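Local structure of hemin degrading factor (Pseudomonas aeruginosa, 4MF9) at residues L70-G74 with Y96-V101; N104-G108 with L119-G123; V150-K154 with N268-Q273. The protein binds heme and probably takes part in trafficking and degrading the heme that the bacterium acquires. All coordinates share one frame. Residue numbers count along the deposited sequence, not the author numbering.

Contact 1 of 3, residues L70-G74 with Y96-V101; sequences LPALG and YREVTV
This is helix-on-strand packing, largely apolar with two bridging waters: the C-terminal end of helix 66-72 lies against the loop and edge strand at 96-101. Residues 70-72 are helical, kinked at Pro71, whose N has no hydrogen bond to the turn before; Gly74 N hydrogen-bonds Pro71 O (2.9 Å). Val99 to Val101 are extended, and a cis peptide precedes Glu98. CA atoms of Pro71 and Val99 are 5.5 Å apart, those of Gly74 and Tyr96 4.6 Å. Leu70 (m,t) sets CB 3.7 Å from Val99 CG1 and CD1 3.9 Å from Val101 CG2; both valines are t. Tyr96 (chi1 -148°, between wells; chi2 89°) takes Leu73 (m,t) CD1 over its ring face, 3.9 Å from the centroid, a CH-pi contact. One water donates to Pro71 O and Tyr96 O (2.7 Å each), another to Leu73 O (2.7 Å) while accepting from Tyr96 N (2.8 Å). Tyr96 OH hydrogen-bonds His153 NE2, Leu70 meets Leu119 of strand 117-120, Leu73 meets Val155 of strand 151-157, and Thr100 backbone-pairs with Leu109 of strand 107-110.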
loop_
_atom_site.group_PDB
_atom_site.type_symbol
_atom_site.label_atom_id
_atom_site.label_comp_id
_atom_site.label_asym_id
_atom_site.label_seq_id
_atom_site.Cartn_x
_atom_site.Cartn_y
_atom_site.Cartn_z
ATOM N N LEU A 70 6.705 -15.209 -5.361
ATOM C CA LEU A 70 7.363 -14.099 -4.658
ATOM C C LEU A 70 8.898 -14.150 -4.634
ATOM O O LEU A 70 9.534 -13.165 -4.961
ATOM C CB LEU A 70 6.788 -13.914 -3.248
ATOM C CG LEU A 70 5.305 -13.554 -3.200
ATOM C CD1 LEU A 70 4.763 -13.661 -1.774
ATOM C CD2 LEU A 70 5.073 -12.162 -3.769
ATOM N N PRO A 71 9.503 -15.296 -4.255
ATOM C CA PRO A 71 10.971 -15.344 -4.334
ATOM C C PRO A 71 11.462 -15.196 -5.768
ATOM O O PRO A 71 12.492 -14.557 -6.004
ATOM C CB PRO A 71 11.312 -16.752 -3.820
ATOM C CG PRO A 71 10.140 -17.166 -3.029
ATOM C CD PRO A 71 8.950 -16.535 -3.691
ATOM N N ALA A 72 10.722 -15.765 -6.718
ATOM C CA ALA A 72 11.113 -15.725 -8.131
ATOM C C ALA A 72 11.212 -14.306 -8.687
ATOM O O ALA A 72 12.000 -14.046 -9.601
ATOM C CB ALA A 72 10.158 -16.563 -8.979
ATOM N N LEU A 73 10.463 -13.384 -8.144
ATOM C CA LEU A 73 10.531 -12.045 -8.634
ATOM C C LEU A 73 11.904 -11.479 -8.446
ATOM O O LEU A 73 12.249 -10.553 -9.065
ATOM C CB LEU A 73 9.498 -11.154 -7.982
ATOM C CG LEU A 73 8.058 -11.475 -8.260
ATOM C CD1 LEU A 73 7.052 -10.612 -7.505
ATOM C CD2 LEU A 73 7.726 -11.501 -9.702
ATOM N N GLY A 74 12.641 -12.056 -7.522
ATOM C CA GLY A 74 14.019 -11.647 -7.305
ATOM C C GLY A 74 14.905 -11.914 -8.510
ATOM O O GLY A 74 15.980 -11.329 -8.644
ATOM N N TYR A 96 13.623 -7.266 -5.841
ATOM C CA TYR A 96 12.570 -7.886 -5.017
ATOM C C TYR A 96 13.146 -8.945 -4.078
ATOM O O TYR A 96 13.015 -10.146 -4.318
ATOM C CB TYR A 96 11.461 -8.491 -5.894
ATOM C CG TYR A 96 10.069 -8.457 -5.279
ATOM C CD1 TYR A 96 9.227 -7.357 -5.471
ATOM C CD2 TYR A 96 9.593 -9.524 -4.514
ATOM C CE1 TYR A 96 7.953 -7.325 -4.918
ATOM C CE2 TYR A 96 8.323 -9.497 -3.960
ATOM C CZ TYR A 96 7.513 -8.397 -4.167
ATOM O OH TYR A 96 6.251 -8.379 -3.605
ATOM N N ARG A 97 13.801 -8.492 -3.039
ATOM C CA ARG A 97 14.385 -9.321 -1.993
ATOM C C ARG A 97 14.533 -8.515 -0.703
ATOM O O ARG A 97 14.533 -7.319 -0.781
ATOM C CB ARG A 97 15.761 -9.769 -2.415
ATOM C CG ARG A 97 16.725 -8.636 -2.520
ATOM C CD ARG A 97 18.156 -9.094 -2.545
ATOM N NE ARG A 97 18.988 -8.023 -3.012
ATOM C CZ ARG A 97 19.722 -7.249 -2.240
ATOM N NH1 ARG A 97 19.730 -7.436 -0.932
ATOM N NH2 ARG A 97 20.428 -6.285 -2.773
ATOM N N GLU A 98 14.646 -9.166 0.447
ATOM C CA GLU A 98 14.715 -10.590 0.615
ATOM C C GLU A 98 13.356 -11.114 0.968
ATOM O O GLU A 98 12.758 -10.611 1.851
ATOM C CB GLU A 98 15.711 -10.956 1.725
ATOM C CG GLU A 98 17.150 -10.545 1.517
ATOM C CD GLU A 98 17.837 -11.314 0.384
ATOM O OE1 GLU A 98 17.455 -12.484 0.130
ATOM O OE2 GLU A 98 18.759 -10.748 -0.259
ATOM N N VAL A 99 12.862 -12.108 0.249
ATOM C CA VAL A 99 11.502 -12.610 0.411
ATOM C C VAL A 99 11.421 -13.811 1.353
ATOM O O VAL A 99 12.135 -14.788 1.178
ATOM C CB VAL A 99 10.900 -13.018 -0.950
ATOM C CG1 VAL A 99 9.538 -13.654 -0.760
ATOM C CG2 VAL A 99 10.802 -11.808 -1.864
ATOM N N THR A 100 10.528 -13.752 2.311
ATOM C CA THR A 100 10.182 -14.901 3.118
ATOM C C THR A 100 8.687 -15.053 3.142
ATOM O O THR A 100 7.987 -14.069 3.226
ATOM C CB THR A 100 10.735 -14.865 4.577
ATOM O OG1 THR A 100 10.211 -13.742 5.264
ATOM C CG2 THR A 100 12.161 -14.794 4.646
ATOM N N VAL A 101 8.211 -16.287 3.055
ATOM C CA VAL A 101 6.786 -16.603 3.103
ATOM C C VAL A 101 6.547 -17.613 4.224
ATOM O O VAL A 101 7.260 -18.620 4.321
ATOM C CB VAL A 101 6.296 -17.195 1.759
ATOM C CG1 VAL A 101 4.836 -17.624 1.851
ATOM C CG2 VAL A 101 6.490 -16.178 0.632
HETATM O O HOH W 1 13.510 -12.768 -4.290
HETATM O O HOH W 2 13.888 -8.537 -8.319
#

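Contact 2 of 3, residues N104-G108 with L119-G123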
loop_
_atom_site.group_PDB
_atom_site.type_symbol
_atom_site.label_atom_id
_atom_site.label_comp_id
_atom_site.label_asym_id
_atom_site.label_seq_id
_atom_site.Cartn_x
_atom_site.Cartn_y
_atom_site.Cartn_z
ATOM N N ASN A 104 2.457 -21.489 6.759
ATOM C CA ASN A 104 1.101 -21.661 6.372
ATOM C C ASN A 104 0.777 -20.942 5.063
ATOM O O ASN A 104 -0.304 -21.004 4.602
ATOM C CB ASN A 104 0.174 -21.271 7.500
ATOM C CG ASN A 104 0.074 -19.783 7.696
ATOM O OD1 ASN A 104 0.909 -19.061 7.261
ATOM N ND2 ASN A 104 -0.953 -19.353 8.394
ATOM N N GLY A 105 1.756 -20.233 4.520
ATOM C CA GLY A 105 1.637 -19.511 3.261
ATOM C C GLY A 105 0.656 -18.351 3.277
ATOM O O GLY A 105 0.125 -17.956 2.229
ATOM N N GLN A 106 0.389 -17.828 4.448
ATOM C CA GLN A 106 -0.531 -16.725 4.550
ATOM C C GLN A 106 0.154 -15.358 4.783
ATOM O O GLN A 106 -0.488 -14.364 4.729
ATOM C CB GLN A 106 -1.544 -16.947 5.666
ATOM C CG GLN A 106 -2.439 -18.156 5.544
ATOM C CD GLN A 106 -3.132 -18.264 4.226
ATOM O OE1 GLN A 106 -2.791 -19.082 3.393
ATOM N NE2 GLN A 106 -4.106 -17.462 4.042
ATOM N N MET A 107 1.435 -15.369 5.078
ATOM C CA MET A 107 2.187 -14.157 5.316
ATOM C C MET A 107 3.479 -14.102 4.535
ATOM O O MET A 107 4.258 -15.010 4.592
ATOM C CB MET A 107 2.481 -13.925 6.802
ATOM C CG MET A 107 3.071 -12.564 7.099
ATOM S SD MET A 107 1.901 -11.227 7.399
ATOM C CE MET A 107 0.396 -12.121 7.665
ATOM N N GLY A 108 3.692 -12.992 3.862
ATOM C CA GLY A 108 4.925 -12.778 3.133
ATOM C C GLY A 108 5.651 -11.550 3.637
ATOM O O GLY A 108 5.028 -10.567 4.058
ATOM N N LEU A 119 3.137 -8.562 3.376
ATOM C CA LEU A 119 2.144 -9.135 2.470
ATOM C C LEU A 119 1.177 -10.029 3.226
ATOM O O LEU A 119 1.591 -10.969 3.912
ATOM C CB LEU A 119 2.844 -9.931 1.353
ATOM C CG LEU A 119 4.043 -9.219 0.708
ATOM C CD1 LEU A 119 4.811 -10.141 -0.252
ATOM C CD2 LEU A 119 3.605 -7.943 -0.006
ATOM N N PHE A 120 -0.111 -9.722 3.117
ATOM C CA PHE A 120 -1.153 -10.515 3.772
ATOM C C PHE A 120 -1.892 -11.322 2.714
ATOM O O PHE A 120 -2.896 -10.876 2.145
ATOM C CB PHE A 120 -2.085 -9.600 4.562
ATOM C CG PHE A 120 -1.351 -8.692 5.486
ATOM C CD1 PHE A 120 -0.882 -9.158 6.704
ATOM C CD2 PHE A 120 -1.091 -7.381 5.121
ATOM C CE1 PHE A 120 -0.184 -8.327 7.547
ATOM C CE2 PHE A 120 -0.393 -6.550 5.955
ATOM C CZ PHE A 120 0.059 -7.015 7.167
ATOM N N LEU A 121 -1.360 -12.516 2.473
ATOM C CA LEU A 121 -1.617 -13.297 1.263
ATOM C C LEU A 121 -2.992 -13.936 1.192
ATOM O O LEU A 121 -3.410 -14.415 0.133
ATOM C CB LEU A 121 -0.556 -14.388 1.134
ATOM C CG LEU A 121 0.876 -13.873 1.084
ATOM C CD1 LEU A 121 1.845 -15.037 0.975
ATOM C CD2 LEU A 121 1.057 -12.906 -0.090
ATOM N N GLY A 122 -3.695 -13.940 2.301
ATOM C CA GLY A 122 -4.961 -14.585 2.394
ATOM C C GLY A 122 -6.022 -14.084 1.489
ATOM O O GLY A 122 -6.818 -14.827 1.045
ATOM N N GLY A 123 -6.056 -12.786 1.268
ATOM C CA GLY A 123 -7.017 -12.194 0.349
ATOM C C GLY A 123 -6.511 -12.084 -1.089
ATOM O O GLY A 123 -7.225 -11.621 -1.985
HETATM O O HOH W 3 -3.281 -13.200 5.122
#
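Asn104 opens the first segment with an Asx turn: its OD1 accepts from Gln106 N at 3.1 Å and also hydrogen-bonds Ser102 OG, so the chain is folded tightly just before it enters strand 107-110. Gly105 follows with positive phi (66°), a conformation that favours glycine, and its carbonyl O lies 3.6 Å from Leu121 CD1. At Gln106 the backbone makes the first link to the partner: Gln106 O accepts from Leu121 N at 3.0 Å and from a water at 3.1 Å, which in turn accepts from Gly122 N at 2.9 Å. One carbonyl thus meets the chain where strand 117-120 gives way to the 3-10 turn 121-123. Met107 faces Phe120 in an antiparallel non-hydrogen-bonded pair, with CA atoms 5.2 Å apart. Their side chains share a face of the sheet, where Met107 SD lies 4.4 Å from the Phe120 ring centroid in an oblique Met-aromatic contact and Met107 CE comes to 3.4 Å from Phe120 CD1. Gly108 and Leu119 form the next, hydrogen-bonded pair, with Gly108 N to Leu119 O at 2.9 Å and Leu119 N to Gly108 O at 2.8 Å. A CB on Gly108 would fall only 3.1 Å from Leu119 CD1. Leu119, on the face opposite Phe120, and Leu121, just beyond the strand, both touch Leu70 of helix 66-72. The chemistry is therefore divided: backbone hydrogen bonds fix the register of this beta hairpin, while methionine sulfur and methyl pack obliquely against Phe120, a residue of the heme pocket that touches the bound heme.

Contact 3 of 3, residues V150-K154 with N268-Q273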
loop_
_atom_site.group_PDB
_atom_site.type_symbol
_atom_site.label_atom_id
_atom_site.label_comp_id
_atom_site.label_asym_id
_atom_site.label_seq_id
_atom_site.Cartn_x
_atom_site.Cartn_y
_atom_site.Cartn_z
ATOM N N VAL A 150 -10.013 -5.939 -6.882
ATOM C CA VAL A 150 -9.284 -4.686 -6.664
ATOM C C VAL A 150 -7.794 -4.974 -6.601
ATOM O O VAL A 150 -7.382 -5.976 -6.025
ATOM C CB VAL A 150 -9.721 -4.005 -5.352
ATOM C CG1 VAL A 150 -9.168 -2.588 -5.274
ATOM C CG2 VAL A 150 -11.243 -3.993 -5.254
ATOM N N ALA A 151 -6.982 -4.107 -7.193
ATOM C CA ALA A 151 -5.536 -4.318 -7.174
ATOM C C ALA A 151 -4.991 -4.477 -5.763
ATOM O O ALA A 151 -5.369 -3.734 -4.842
ATOM C CB ALA A 151 -4.825 -3.181 -7.876
ATOM N N VAL A 152 -4.087 -5.434 -5.601
ATOM C CA VAL A 152 -3.412 -5.622 -4.325
ATOM C C VAL A 152 -2.031 -4.974 -4.366
ATOM O O VAL A 152 -1.669 -4.178 -3.488
ATOM C CB VAL A 152 -3.286 -7.121 -3.972
ATOM C CG1 VAL A 152 -2.294 -7.304 -2.868
ATOM C CG2 VAL A 152 -4.616 -7.667 -3.552
ATOM N N HIS A 153 -1.289 -5.283 -5.423
ATOM C CA HIS A 153 0.142 -5.028 -5.487
ATOM C C HIS A 153 0.591 -5.275 -6.923
ATOM O O HIS A 153 0.125 -6.232 -7.566
ATOM C CB HIS A 153 0.840 -6.040 -4.576
ATOM C CG HIS A 153 2.328 -5.862 -4.472
ATOM N ND1 HIS A 153 2.918 -4.666 -4.124
ATOM C CD2 HIS A 153 3.338 -6.751 -4.639
ATOM C CE1 HIS A 153 4.235 -4.820 -4.098
ATOM N NE2 HIS A 153 4.512 -6.075 -4.405
ATOM N N LYS A 154 1.507 -4.452 -7.423
ATOM C CA LYS A 154 2.034 -4.665 -8.781
ATOM C C LYS A 154 3.537 -4.514 -8.757
ATOM O O LYS A 154 4.064 -3.696 -7.996
ATOM C CB LYS A 154 1.462 -3.640 -9.770
ATOM C CG LYS A 154 -0.024 -3.739 -9.982
ATOM C CD LYS A 154 -0.571 -2.468 -10.621
ATOM C CE LYS A 154 -2.036 -2.654 -10.987
ATOM N NZ LYS A 154 -2.654 -1.387 -11.441
ATOM N N ASN A 268 -3.078 -1.229 1.727
ATOM C CA ASN A 268 -4.486 -1.541 1.627
ATOM C C ASN A 268 -4.690 -2.753 2.532
ATOM O O ASN A 268 -3.786 -3.112 3.281
ATOM C CB ASN A 268 -4.857 -1.838 0.168
ATOM C CG ASN A 268 -3.943 -2.875 -0.473
ATOM O OD1 ASN A 268 -3.882 -4.022 -0.020
ATOM N ND2 ASN A 268 -3.243 -2.486 -1.534
ATOM N N ALA A 269 -5.843 -3.404 2.457
ATOM C CA ALA A 269 -6.118 -4.533 3.345
ATOM C C ALA A 269 -5.141 -5.708 3.177
ATOM O O ALA A 269 -5.006 -6.542 4.081
ATOM C CB ALA A 269 -7.547 -5.008 3.143
ATOM N N HIS A 270 -4.453 -5.774 2.042
ATOM C CA HIS A 270 -3.690 -6.975 1.703
ATOM C C HIS A 270 -2.181 -6.790 1.559
ATOM O O HIS A 270 -1.438 -7.763 1.404
ATOM C CB HIS A 270 -4.246 -7.577 0.406
ATOM C CG HIS A 270 -5.735 -7.687 0.393
ATOM N ND1 HIS A 270 -6.410 -8.663 1.091
ATOM C CD2 HIS A 270 -6.680 -6.926 -0.207
ATOM C CE1 HIS A 270 -7.713 -8.505 0.912
ATOM N NE2 HIS A 270 -7.900 -7.457 0.131
ATOM N N CYS A 271 -1.724 -5.547 1.578
ATOM C CA CYS A 271 -0.327 -5.277 1.297
ATOM C C CYS A 271 0.054 -3.946 1.895
ATOM O O CYS A 271 -0.693 -2.970 1.788
ATOM C CB CYS A 271 -0.083 -5.280 -0.223
ATOM S SG CYS A 271 1.648 -5.135 -0.722
ATOM N N ILE A 272 1.205 -3.908 2.552
ATOM C CA ILE A 272 1.752 -2.646 3.034
ATOM C C ILE A 272 3.155 -2.487 2.476
ATOM O O ILE A 272 3.958 -3.418 2.535
ATOM C CB ILE A 272 1.767 -2.572 4.574
ATOM C CG1 ILE A 272 0.339 -2.690 5.121
ATOM C CG2 ILE A 272 2.459 -1.291 5.025
ATOM C CD1 ILE A 272 0.255 -3.034 6.614
ATOM N N GLN A 273 3.429 -1.306 1.926
ATOM C CA GLN A 273 4.718 -0.989 1.323
ATOM C C GLN A 273 5.341 0.191 2.076
ATOM O O GLN A 273 4.654 1.143 2.433
ATOM C CB GLN A 273 4.525 -0.629 -0.153
ATOM C CG GLN A 273 5.803 -0.328 -0.918
ATOM C CD GLN A 273 5.600 -0.383 -2.442
ATOM O OE1 GLN A 273 5.036 -1.345 -2.979
ATOM N NE2 GLN A 273 6.056 0.650 -3.132
#
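A side-chain amide, rather than strand pairing, makes the polar link here: Asn268 ND2, from the turn before strand 271-277, donates to Val152 O of strand 151-157 at 3.0 Å. The same asparagine folds its own chain, because OD1 accepts from His270 N at 2.8 Å in an Asx turn, and Asn268 N hydrogen-bonds Cys271 O at 3.0 Å. Strand segments 151-154 and 271-273 belong to different sheets; their axes approach to 7.6 Å at 41°, and they meet through side chains. Val152 CG1 packs 3.8 Å from His270 CB and 4.0 Å from Cys271 CB. Cys271 SG sits 4.1 Å from the centroid of the His153 ring, an oblique sulfur-aromatic contact. Gln273 OE1 approaches the ring edge at 3.7 Å from His153 CE1, and both His153 ND1 and Gln273 OE1 hydrogen-bond Thr83 OG1. The contact thus packs the two large sheets together and joins the two HemS/ChuX family regions, 44-173 and 225-357. Strand 78-84 flanks it, with Arg84 O taking a further hydrogen bond from Asn268 ND2. Strand 151-157 runs between strands 138-146 and 78-84 in one sheet, while strand 271-277 lies between strands 117-120 and 262-268 in the other.

In the fold
The three contacts close one after another along the chain, and each touches the other two. Contacts 1 and 2, with centres about 13 Å apart, share an apolar seam: Leu70 CD1 meets Leu119 CD1 at 3.8 Å, and Val101 CG1 meets Leu121 CD1 at 4.1 Å. Contact 2 continues into contact 3 where Phe120 N lies 2.9 Å from His270 O and Leu119 CD2 3.5 Å from Cys271 SG. Tyr96 OH, 3.0 Å from His153 NE2, joins contact 1 to contact 3. Heme proximity differs: the side chain of Phe120 lies about 3 Å from the heme, that of Cys271 about 10 Å and that of Val101 about 12 Å.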